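Local atomic coordinates of pseudopodium-enriched atypical kinase 1 (Homo sapiens, PDB entry 6BHC), a protein that is a pseudokinase that adopts a dimerizing protein kinase fold with an unusual catalytic cleft and probably works in signalling more as a scaffold than as an enzyme. Residues 158-169 and 286-294; 170-181 and 318-326. The protein carries 1 engineered substitution. All coordinates share one frame; numbering follows the deposited sequence.

Contact 1. Residues 158-169 and 286-294; sequences VADFVRDSLAQH and IYEMLHLPN
H291 reaches V162 and H169 because its CG stands anti to its carbonyl carbon (chi1 -62°), on a backbone with positive phi. H169 turns its own ring to this imidazole with CG anti to the backbone N (chi1 -169°). The two rings meet rim to rim, neither lying over the other's face. H169 ND1 and H291 ND1 are hydrogen-bonded at 2.9 Å. H291 NE2 donates to V162 O at 2.6 Å; the bond is short and bent, with an N-H...O angle of 141°. L166 CA sits over one face of the H291 ring in a CH-pi contact, 4.0 Å from the ring centroid. L166 CD1 touches H291 CG at 3.8 Å.

Nonpolar groups of helix 158-163 pack on the end of helix 277-289. V162 CG1 lies 3.5 Å from the carbonyl oxygen E288 O, and V162 CG2 is 3.9 Å from M289 CA. V158 CG1 meets the methyl CE of M289 at 4.1 Å. H291 is also the C-prime residue of the Schellman motif that ends this helix. The helix end thus presents the ring to 158-169 within the kinase C-lobe.

H169 NE2 has a further hydrogen-bond partner in E177. If E177 is a carboxylate, the run of bonds from V162 O through both rings needs three protons. One of the two histidines is then likely to be positively charged, with E177 balancing it.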
loop_
_atom_site.group_PDB
_atom_site.type_symbol
_atom_site.label_atom_id
_atom_site.label_comp_id
_atom_site.label_asym_id
_atom_site.label_seq_id
_atom_site.Cartn_x
_atom_site.Cartn_y
_atom_site.Cartn_z
ATOM N N VAL A 158 -18.933 -0.882 27.236
ATOM C CA VAL A 158 -18.153 -2.087 27.480
ATOM C C VAL A 158 -18.854 -2.975 28.501
ATOM O O VAL A 158 -18.811 -4.207 28.395
ATOM C CB VAL A 158 -16.720 -1.723 27.913
ATOM C CG1 VAL A 158 -15.932 -2.978 28.260
ATOM C CG2 VAL A 158 -16.018 -0.956 26.806
ATOM N N ALA A 159 -19.533 -2.374 29.485
ATOM C CA ALA A 159 -20.323 -3.163 30.425
ATOM C C ALA A 159 -21.374 -3.996 29.702
ATOM O O ALA A 159 -21.577 -5.170 30.030
ATOM C CB ALA A 159 -20.981 -2.249 31.460
ATOM N N ASP A 160 -22.049 -3.409 28.709
ATOM C CA ASP A 160 -23.020 -4.169 27.928
ATOM C C ASP A 160 -22.337 -5.263 27.121
ATOM O O ASP A 160 -22.856 -6.379 27.004
ATOM C CB ASP A 160 -23.800 -3.237 27.000
ATOM C CG ASP A 160 -24.546 -2.151 27.747
ATOM O OD1 ASP A 160 -25.046 -2.419 28.861
ATOM O OD2 ASP A 160 -24.632 -1.023 27.215
ATOM N N PHE A 161 -21.171 -4.957 26.548
ATOM C CA PHE A 161 -20.434 -5.948 25.773
ATOM C C PHE A 161 -19.984 -7.108 26.653
ATOM O O PHE A 161 -20.127 -8.277 26.278
ATOM C CB PHE A 161 -19.239 -5.281 25.091
ATOM C CG PHE A 161 -18.259 -6.249 24.496
ATOM C CD1 PHE A 161 -18.532 -6.883 23.296
ATOM C CD2 PHE A 161 -17.056 -6.514 25.131
ATOM C CE1 PHE A 161 -17.628 -7.770 22.745
ATOM C CE2 PHE A 161 -16.148 -7.400 24.585
ATOM C CZ PHE A 161 -16.435 -8.028 23.391
ATOM N N VAL A 162 -19.441 -6.799 27.833
ATOM C CA VAL A 162 -18.995 -7.848 28.745
ATOM C C VAL A 162 -20.178 -8.690 29.212
ATOM O O VAL A 162 -20.082 -9.920 29.314
ATOM C CB VAL A 162 -18.226 -7.230 29.929
ATOM C CG1 VAL A 162 -17.958 -8.271 31.001
ATOM C CG2 VAL A 162 -16.918 -6.618 29.446
ATOM N N ARG A 163 -21.316 -8.045 29.484
ATOM C CA ARG A 163 -22.488 -8.771 29.965
ATOM C C ARG A 163 -23.010 -9.750 28.919
ATOM O O ARG A 163 -23.480 -10.840 29.264
ATOM C CB ARG A 163 -23.585 -7.784 30.370
ATOM C CG ARG A 163 -24.824 -8.439 30.966
ATOM C CD ARG A 163 -25.840 -7.412 31.457
ATOM N NE ARG A 163 -26.445 -6.652 30.364
ATOM C CZ ARG A 163 -26.148 -5.389 30.074
ATOM N NH1 ARG A 163 -25.251 -4.732 30.798
ATOM N NH2 ARG A 163 -26.751 -4.781 29.061
ATOM N N ASP A 164 -22.933 -9.388 27.641
ATOM C CA ASP A 164 -23.479 -10.209 26.568
ATOM C C ASP A 164 -22.474 -11.197 25.991
ATOM O O ASP A 164 -22.814 -11.922 25.049
ATOM C CB ASP A 164 -24.013 -9.317 25.442
ATOM C CG ASP A 164 -25.048 -8.323 25.927
ATOM O OD1 ASP A 164 -25.773 -8.640 26.892
ATOM O OD2 ASP A 164 -25.135 -7.222 25.342
ATOM N N SER A 165 -21.253 -11.250 26.527
ATOM C CA SER A 165 -20.195 -12.081 25.964
ATOM C C SER A 165 -19.741 -13.178 26.921
ATOM O O SER A 165 -18.612 -13.665 26.806
ATOM C CB SER A 165 -19.001 -11.218 25.553
ATOM O OG SER A 165 -19.365 -10.277 24.559
ATOM N N LEU A 166 -20.592 -13.582 27.866
ATOM C CA LEU A 166 -20.200 -14.639 28.792
ATOM C C LEU A 166 -20.076 -15.981 28.081
ATOM O O LEU A 166 -19.116 -16.725 28.313
ATOM C CB LEU A 166 -21.199 -14.729 29.946
ATOM C CG LEU A 166 -20.909 -15.813 30.990
ATOM C CD1 LEU A 166 -19.525 -15.625 31.602
ATOM C CD2 LEU A 166 -21.980 -15.822 32.068
ATOM N N ALA A 167 -21.030 -16.303 27.205
ATOM C CA ALA A 167 -20.984 -17.581 26.502
ATOM C C ALA A 167 -19.845 -17.618 25.490
ATOM O O ALA A 167 -19.206 -18.661 25.307
ATOM C CB ALA A 167 -22.322 -17.855 25.817
ATOM N N GLN A 168 -19.577 -16.493 24.820
ATOM C CA GLN A 168 -18.484 -16.459 23.854
ATOM C C GLN A 168 -17.126 -16.563 24.535
ATOM O O GLN A 168 -16.180 -17.102 23.947
ATOM C CB GLN A 168 -18.561 -15.185 23.013
ATOM C CG GLN A 168 -19.614 -15.234 21.915
ATOM C CD GLN A 168 -19.303 -16.278 20.858
ATOM O OE1 GLN A 168 -18.197 -16.323 20.319
ATOM N NE2 GLN A 168 -20.279 -17.128 20.560
ATOM N N HIS A 169 -17.005 -16.052 25.761
ATOM C CA HIS A 169 -15.758 -16.210 26.500
ATOM C C HIS A 169 -15.501 -17.677 26.823
ATOM O O HIS A 169 -14.359 -18.143 26.760
ATOM C CB HIS A 169 -15.796 -15.369 27.776
ATOM C CG HIS A 169 -14.471 -15.253 28.465
ATOM N ND1 HIS A 169 -14.304 -14.559 29.643
ATOM C CD2 HIS A 169 -13.248 -15.736 28.137
ATOM C CE1 HIS A 169 -13.037 -14.623 30.016
ATOM N NE2 HIS A 169 -12.376 -15.332 29.119
ATOM N N ILE A 286 -9.628 -5.064 34.405
ATOM C CA ILE A 286 -9.142 -6.287 33.772
ATOM C C ILE A 286 -9.899 -7.496 34.298
ATOM O O ILE A 286 -10.310 -8.374 33.530
ATOM C CB ILE A 286 -7.624 -6.433 33.984
ATOM C CG1 ILE A 286 -6.873 -5.330 33.239
ATOM C CG2 ILE A 286 -7.153 -7.809 33.532
ATOM C CD1 ILE A 286 -5.370 -5.443 33.344
ATOM N N TYR A 287 -10.102 -7.559 35.615
ATOM C CA TYR A 287 -10.880 -8.649 36.192
ATOM C C TYR A 287 -12.320 -8.625 35.693
ATOM O O TYR A 287 -12.877 -9.670 35.335
ATOM C CB TYR A 287 -10.842 -8.565 37.717
ATOM C CG TYR A 287 -9.591 -9.136 38.348
ATOM C CD1 TYR A 287 -8.407 -8.405 38.387
ATOM C CD2 TYR A 287 -9.598 -10.402 38.920
ATOM C CE1 TYR A 287 -7.264 -8.927 38.972
ATOM C CE2 TYR A 287 -8.464 -10.930 39.505
ATOM C CZ TYR A 287 -7.301 -10.190 39.529
ATOM O OH TYR A 287 -6.176 -10.722 40.114
ATOM N N GLU A 288 -12.936 -7.442 35.657
ATOM C CA GLU A 288 -14.344 -7.348 35.279
ATOM C C GLU A 288 -14.553 -7.689 33.808
ATOM O O GLU A 288 -15.521 -8.376 33.459
ATOM C CB GLU A 288 -14.875 -5.950 35.596
ATOM C CG GLU A 288 -14.900 -5.639 37.088
ATOM C CD GLU A 288 -15.437 -4.253 37.399
ATOM O OE1 GLU A 288 -15.190 -3.321 36.606
ATOM O OE2 GLU A 288 -16.109 -4.100 38.441
ATOM N N MET A 289 -13.660 -7.224 32.932
ATOM C CA MET A 289 -13.756 -7.570 31.519
ATOM C C MET A 289 -13.554 -9.059 31.272
ATOM O O MET A 289 -14.028 -9.577 30.255
ATOM C CB MET A 289 -12.745 -6.762 30.706
ATOM C CG MET A 289 -13.039 -5.273 30.685
ATOM S SD MET A 289 -11.927 -4.355 29.606
ATOM C CE MET A 289 -12.397 -5.007 28.005
ATOM N N LEU A 290 -12.865 -9.756 32.174
ATOM C CA LEU A 290 -12.722 -11.202 32.095
ATOM C C LEU A 290 -13.823 -11.936 32.851
ATOM O O LEU A 290 -13.635 -13.097 33.232
ATOM C CB LEU A 290 -11.346 -11.623 32.614
ATOM C CG LEU A 290 -10.177 -11.092 31.786
ATOM C CD1 LEU A 290 -8.852 -11.510 32.399
ATOM C CD2 LEU A 290 -10.280 -11.564 30.341
ATOM N N HIS A 291 -14.961 -11.276 33.079
ATOM C CA HIS A 291 -16.122 -11.872 33.741
ATOM C C HIS A 291 -15.791 -12.351 35.150
ATOM O O HIS A 291 -16.335 -13.349 35.629
ATOM C CB HIS A 291 -16.714 -13.006 32.902
ATOM C CG HIS A 291 -17.215 -12.558 31.565
ATOM N ND1 HIS A 291 -16.501 -12.743 30.401
ATOM C CD2 HIS A 291 -18.350 -11.909 31.210
ATOM C CE1 HIS A 291 -17.179 -12.240 29.385
ATOM N NE2 HIS A 291 -18.305 -11.726 29.849
ATOM N N LEU A 292 -14.902 -11.638 35.825
ATOM C CA LEU A 292 -14.587 -11.885 37.218
ATOM C C LEU A 292 -15.055 -10.711 38.070
ATOM O O LEU A 292 -15.134 -9.580 37.582
ATOM C CB LEU A 292 -13.081 -12.091 37.417
ATOM C CG LEU A 292 -12.432 -13.182 36.564
ATOM C CD1 LEU A 292 -10.922 -13.168 36.741
ATOM C CD2 LEU A 292 -13.007 -14.544 36.914
ATOM N N PRO A 293 -15.382 -10.939 39.337
ATOM C CA PRO A 293 -15.789 -9.822 40.194
ATOM C C PRO A 293 -14.616 -8.904 40.500
ATOM O O PRO A 293 -13.449 -9.241 40.291
ATOM C CB PRO A 293 -16.300 -10.512 41.464
ATOM C CG PRO A 293 -15.599 -11.826 41.483
ATOM C CD PRO A 293 -15.438 -12.230 40.045
ATOM N N ASN A 294 -14.955 -7.712 40.980
ATOM C CA ASN A 294 -13.976 -6.786 41.519
ATOM C C ASN A 294 -13.164 -7.489 42.606
ATOM O O ASN A 294 -13.749 -7.981 43.583
ATOM C CB ASN A 294 -14.687 -5.554 42.082
ATOM C CG ASN A 294 -13.731 -4.513 42.650
ATOM O OD1 ASN A 294 -12.511 -4.652 42.582
ATOM N ND2 ASN A 294 -14.295 -3.448 43.209
#

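Contact 2. Residues 170-181 and 318-326; sequences GKSPDLYERQVC and RSPYSRGLQ
E177 meets S319 and S322 through polar contacts in which two hydroxyls approach one oxygen, E177 OE1. S322 OG donates to E177 OE1 at 2.7 Å, on the syn lone pair of the carboxylate. The bond from S319 OG is modelled as very short, so its length is doubtful. The two serines form the capping box of helix 322-332: S319 N donates to S322 OG, and Y321 N to S319 OG. A second polar link lies further along helix 173-194. R178 NH1 donates to Y321 OH at 2.7 Å, with the oxygen near the guanidinium plane. R178 is extended from CG to NE with CG anti to the backbone N (chi1 -178°), which takes its CD past the phenol oxygen. R178 NH1 also bonds L354 O, and NH2 forms a salt bridge with E407. At the exposed D174, a water donates to D174 OD1 at 2.8 Å and weakly to R318 O.

P173 brings a ring carbon against a carbonyl, with CG 3.5 Å from R318 O.

The apolar contacts centre on Y321. R178 CB lies 3.8 Å from Y321 CE2. C181 SG makes an oblique sulfur-aromatic contact with the Y321 ring and touches L325 CD2 at 3.8 Å. With Y321 replaced by an alanine, R178 NH1 would probably lose its phenol partner and a gap would open beside C181.

S322 OG serves one oxygen of the buried E177, and the other is already taken by H169. E177 is therefore likely to stay ionised, and it ties the N-terminal turn of helix 322-332 to helix 173-194.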
loop_
_atom_site.group_PDB
_atom_site.type_symbol
_atom_site.label_atom_id
_atom_site.label_comp_id
_atom_site.label_asym_id
_atom_site.label_seq_id
_atom_site.Cartn_x
_atom_site.Cartn_y
_atom_site.Cartn_z
ATOM N N GLY A 170 -16.557 -18.423 27.149
ATOM C CA GLY A 170 -16.397 -19.843 27.413
ATOM C C GLY A 170 -16.139 -20.652 26.156
ATOM O O GLY A 170 -15.345 -21.596 26.172
ATOM N N LYS A 171 -16.799 -20.292 25.053
ATOM C CA LYS A 171 -16.649 -21.046 23.812
ATOM C C LYS A 171 -15.376 -20.667 23.066
ATOM O O LYS A 171 -14.654 -21.546 22.581
ATOM C CB LYS A 171 -17.871 -20.830 22.915
ATOM C CG LYS A 171 -17.774 -21.504 21.554
ATOM C CD LYS A 171 -18.970 -21.167 20.676
ATOM C CE LYS A 171 -18.845 -21.808 19.300
ATOM N NZ LYS A 171 -18.794 -23.297 19.366
ATOM N N SER A 172 -15.083 -19.371 22.961
ATOM C CA SER A 172 -13.929 -18.871 22.213
ATOM C C SER A 172 -13.107 -17.965 23.119
ATOM O O SER A 172 -13.176 -16.732 23.012
ATOM C CB SER A 172 -14.370 -18.126 20.952
ATOM O OG SER A 172 -15.234 -18.928 20.165
ATOM N N PRO A 173 -12.306 -18.542 24.019
ATOM C CA PRO A 173 -11.506 -17.695 24.919
ATOM C C PRO A 173 -10.411 -16.922 24.206
ATOM O O PRO A 173 -10.085 -15.807 24.630
ATOM C CB PRO A 173 -10.928 -18.700 25.924
ATOM C CG PRO A 173 -10.890 -19.991 25.176
ATOM C CD PRO A 173 -12.094 -19.977 24.273
ATOM N N ASP A 174 -9.834 -17.475 23.137
ATOM C CA ASP A 174 -8.769 -16.770 22.431
ATOM C C ASP A 174 -9.292 -15.511 21.753
ATOM O O ASP A 174 -8.662 -14.450 21.827
ATOM C CB ASP A 174 -8.115 -17.697 21.407
ATOM C CG ASP A 174 -7.442 -18.890 22.048
ATOM O OD1 ASP A 174 -7.756 -19.196 23.217
ATOM O OD2 ASP A 174 -6.600 -19.525 21.382
ATOM N N LEU A 175 -10.448 -15.609 21.093
ATOM C CA LEU A 175 -10.991 -14.457 20.385
ATOM C C LEU A 175 -11.477 -13.386 21.353
ATOM O O LEU A 175 -11.227 -12.194 21.142
ATOM C CB LEU A 175 -12.121 -14.903 19.456
ATOM C CG LEU A 175 -12.765 -13.822 18.586
ATOM C CD1 LEU A 175 -11.705 -13.032 17.834
ATOM C CD2 LEU A 175 -13.758 -14.443 17.615
ATOM N N TYR A 176 -12.164 -13.786 22.424
ATOM C CA TYR A 176 -12.717 -12.794 23.342
ATOM C C TYR A 176 -11.616 -12.076 24.112
ATOM O O TYR A 176 -11.635 -10.845 24.234
ATOM C CB TYR A 176 -13.707 -13.444 24.312
ATOM C CG TYR A 176 -14.205 -12.466 25.354
ATOM C CD1 TYR A 176 -15.183 -11.530 25.042
ATOM C CD2 TYR A 176 -13.678 -12.458 26.640
ATOM C CE1 TYR A 176 -15.629 -10.622 25.984
ATOM C CE2 TYR A 176 -14.119 -11.556 27.588
ATOM C CZ TYR A 176 -15.096 -10.641 27.255
ATOM O OH TYR A 176 -15.541 -9.738 28.193
ATOM N N GLU A 177 -10.649 -12.826 24.646
ATOM C CA GLU A 177 -9.602 -12.203 25.449
ATOM C C GLU A 177 -8.639 -11.379 24.604
ATOM O O GLU A 177 -7.939 -10.519 25.151
ATOM C CB GLU A 177 -8.844 -13.265 26.249
ATOM C CG GLU A 177 -9.728 -14.013 27.244
ATOM C CD GLU A 177 -8.939 -14.758 28.307
ATOM O OE1 GLU A 177 -7.691 -14.692 28.293
ATOM O OE2 GLU A 177 -9.573 -15.408 29.164
ATOM N N ARG A 178 -8.586 -11.615 23.291
ATOM C CA ARG A 178 -7.831 -10.714 22.424
ATOM C C ARG A 178 -8.568 -9.393 22.241
ATOM O O ARG A 178 -7.945 -8.325 22.242
ATOM C CB ARG A 178 -7.555 -11.373 21.072
ATOM C CG ARG A 178 -6.717 -10.504 20.141
ATOM C CD ARG A 178 -6.302 -11.229 18.868
ATOM N NE ARG A 178 -5.467 -10.373 18.029
ATOM C CZ ARG A 178 -4.142 -10.303 18.116
ATOM N NH1 ARG A 178 -3.490 -11.045 19.000
ATOM N NH2 ARG A 178 -3.464 -9.492 17.316
ATOM N N GLN A 179 -9.896 -9.444 22.082
ATOM C CA GLN A 179 -10.680 -8.211 22.032
ATOM C C GLN A 179 -10.538 -7.411 23.318
ATOM O O GLN A 179 -10.549 -6.175 23.284
ATOM C CB GLN A 179 -12.157 -8.522 21.778
ATOM C CG GLN A 179 -12.449 -9.244 20.475
ATOM C CD GLN A 179 -13.935 -9.482 20.274
ATOM O OE1 GLN A 179 -14.698 -8.545 20.041
ATOM N NE2 GLN A 179 -14.353 -10.738 20.374
ATOM N N VAL A 180 -10.411 -8.095 24.458
ATOM C CA VAL A 180 -10.200 -7.398 25.723
ATOM C C VAL A 180 -8.888 -6.624 25.690
ATOM O O VAL A 180 -8.829 -5.459 26.101
ATOM C CB VAL A 180 -10.252 -8.397 26.896
ATOM C CG1 VAL A 180 -9.749 -7.748 28.176
ATOM C CG2 VAL A 180 -11.668 -8.909 27.084
ATOM N N CYS A 181 -7.821 -7.250 25.182
ATOM C CA CYS A 181 -6.542 -6.553 25.068
ATOM C C CYS A 181 -6.646 -5.349 24.141
ATOM O O CYS A 181 -6.032 -4.306 24.396
ATOM C CB CYS A 181 -5.457 -7.512 24.576
ATOM S SG CYS A 181 -4.996 -8.807 25.754
ATOM N N ARG A 318 -7.009 -19.484 30.494
ATOM C CA ARG A 318 -7.877 -19.975 29.430
ATOM C C ARG A 318 -7.425 -19.615 28.022
ATOM O O ARG A 318 -7.954 -20.192 27.067
ATOM C CB ARG A 318 -9.309 -19.453 29.631
ATOM C CG ARG A 318 -9.896 -19.783 30.992
ATOM C CD ARG A 318 -11.087 -18.900 31.312
ATOM N NE ARG A 318 -12.226 -19.173 30.444
ATOM C CZ ARG A 318 -13.400 -18.559 30.548
ATOM N NH1 ARG A 318 -13.588 -17.638 31.484
ATOM N NH2 ARG A 318 -14.385 -18.867 29.719
ATOM N N SER A 319 -6.476 -18.703 27.856
ATOM C CA SER A 319 -6.057 -18.261 26.533
ATOM C C SER A 319 -4.600 -17.849 26.605
ATOM O O SER A 319 -4.054 -17.664 27.700
ATOM C CB SER A 319 -6.926 -17.096 26.039
ATOM O OG SER A 319 -6.543 -15.880 26.651
ATOM N N PRO A 320 -3.927 -17.696 25.456
ATOM C CA PRO A 320 -2.541 -17.199 25.473
ATOM C C PRO A 320 -2.388 -15.806 26.059
ATOM O O PRO A 320 -1.249 -15.362 26.255
ATOM C CB PRO A 320 -2.141 -17.213 23.991
ATOM C CG PRO A 320 -3.028 -18.230 23.374
ATOM C CD PRO A 320 -4.332 -18.137 24.109
ATOM N N TYR A 321 -3.481 -15.102 26.337
ATOM C CA TYR A 321 -3.426 -13.758 26.890
ATOM C C TYR A 321 -3.693 -13.725 28.389
ATOM O O TYR A 321 -3.550 -12.665 29.005
ATOM C CB TYR A 321 -4.432 -12.854 26.166
ATOM C CG TYR A 321 -4.357 -12.941 24.658
ATOM C CD1 TYR A 321 -3.456 -12.162 23.940
ATOM C CD2 TYR A 321 -5.191 -13.801 23.949
ATOM C CE1 TYR A 321 -3.385 -12.241 22.560
ATOM C CE2 TYR A 321 -5.126 -13.885 22.571
ATOM C CZ TYR A 321 -4.221 -13.103 21.880
ATOM O OH TYR A 321 -4.151 -13.180 20.507
ATOM N N SER A 322 -4.050 -14.862 28.990
ATOM C CA SER A 322 -4.500 -14.862 30.378
ATOM C C SER A 322 -3.358 -14.569 31.345
ATOM O O SER A 322 -3.534 -13.804 32.300
ATOM C CB SER A 322 -5.160 -16.201 30.708
ATOM O OG SER A 322 -6.257 -16.447 29.843
ATOM N N ARG A 323 -2.182 -15.161 31.118
ATOM C CA ARG A 323 -1.064 -14.943 32.033
ATOM C C ARG A 323 -0.576 -13.501 31.978
ATOM O O ARG A 323 -0.257 -12.909 33.016
ATOM C CB ARG A 323 0.082 -15.902 31.713
ATOM C CG ARG A 323 -0.325 -17.360 31.672
ATOM C CD ARG A 323 0.882 -18.278 31.743
ATOM N NE ARG A 323 1.333 -18.465 33.117
ATOM C CZ ARG A 323 0.850 -19.394 33.937
ATOM N NH1 ARG A 323 -0.098 -20.222 33.517
ATOM N NH2 ARG A 323 1.315 -19.495 35.174
ATOM N N GLY A 324 -0.503 -12.924 30.778
ATOM C CA GLY A 324 -0.069 -11.542 30.658
ATOM C C GLY A 324 -1.052 -10.566 31.277
ATOM O O GLY A 324 -0.650 -9.597 31.926
ATOM N N LEU A 325 -2.352 -10.807 31.087
ATOM C CA LEU A 325 -3.356 -9.956 31.713
ATOM C C LEU A 325 -3.339 -10.095 33.230
ATOM O O LEU A 325 -3.593 -9.119 33.944
ATOM C CB LEU A 325 -4.743 -10.285 31.160
ATOM C CG LEU A 325 -4.997 -9.907 29.697
ATOM C CD1 LEU A 325 -6.327 -10.475 29.222
ATOM C CD2 LEU A 325 -4.960 -8.397 29.516
ATOM N N GLN A 326 -3.043 -11.294 33.736
ATOM C CA GLN A 326 -2.905 -11.474 35.177
ATOM C C GLN A 326 -1.721 -10.681 35.713
ATOM O O GLN A 326 -1.836 -9.979 36.725
ATOM C CB GLN A 326 -2.749 -12.959 35.508
ATOM C CG GLN A 326 -2.427 -13.240 36.967
ATOM C CD GLN A 326 -3.639 -13.129 37.869
ATOM O OE1 GLN A 326 -4.243 -14.137 38.239
ATOM N NE2 GLN A 326 -3.998 -11.904 38.237
HETATM O O HOH W 1 -6.640 -21.500 24.226
#

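Both contacts sit in the kinase C-lobe and draw on helix 166-171. Contact 1 is buried. It joins helix 158-163 and H169 to the end of helix 277-289, and its polar groups are imidazoles and backbone oxygens. Contact 2 is only partly buried. It joins helix 173-194 to the start of helix 322-332, relies on serine hydroxyls, a carboxylate and a guanidinium, and has a water beside an exposed aspartate. The centres of contacts 1 and 2 are about 11 Å apart. Y176 joins the two: its OH is probably hydrogen-bonded to M289 O, and its ring meets those of H169 and H291. Along the chain their segments alternate.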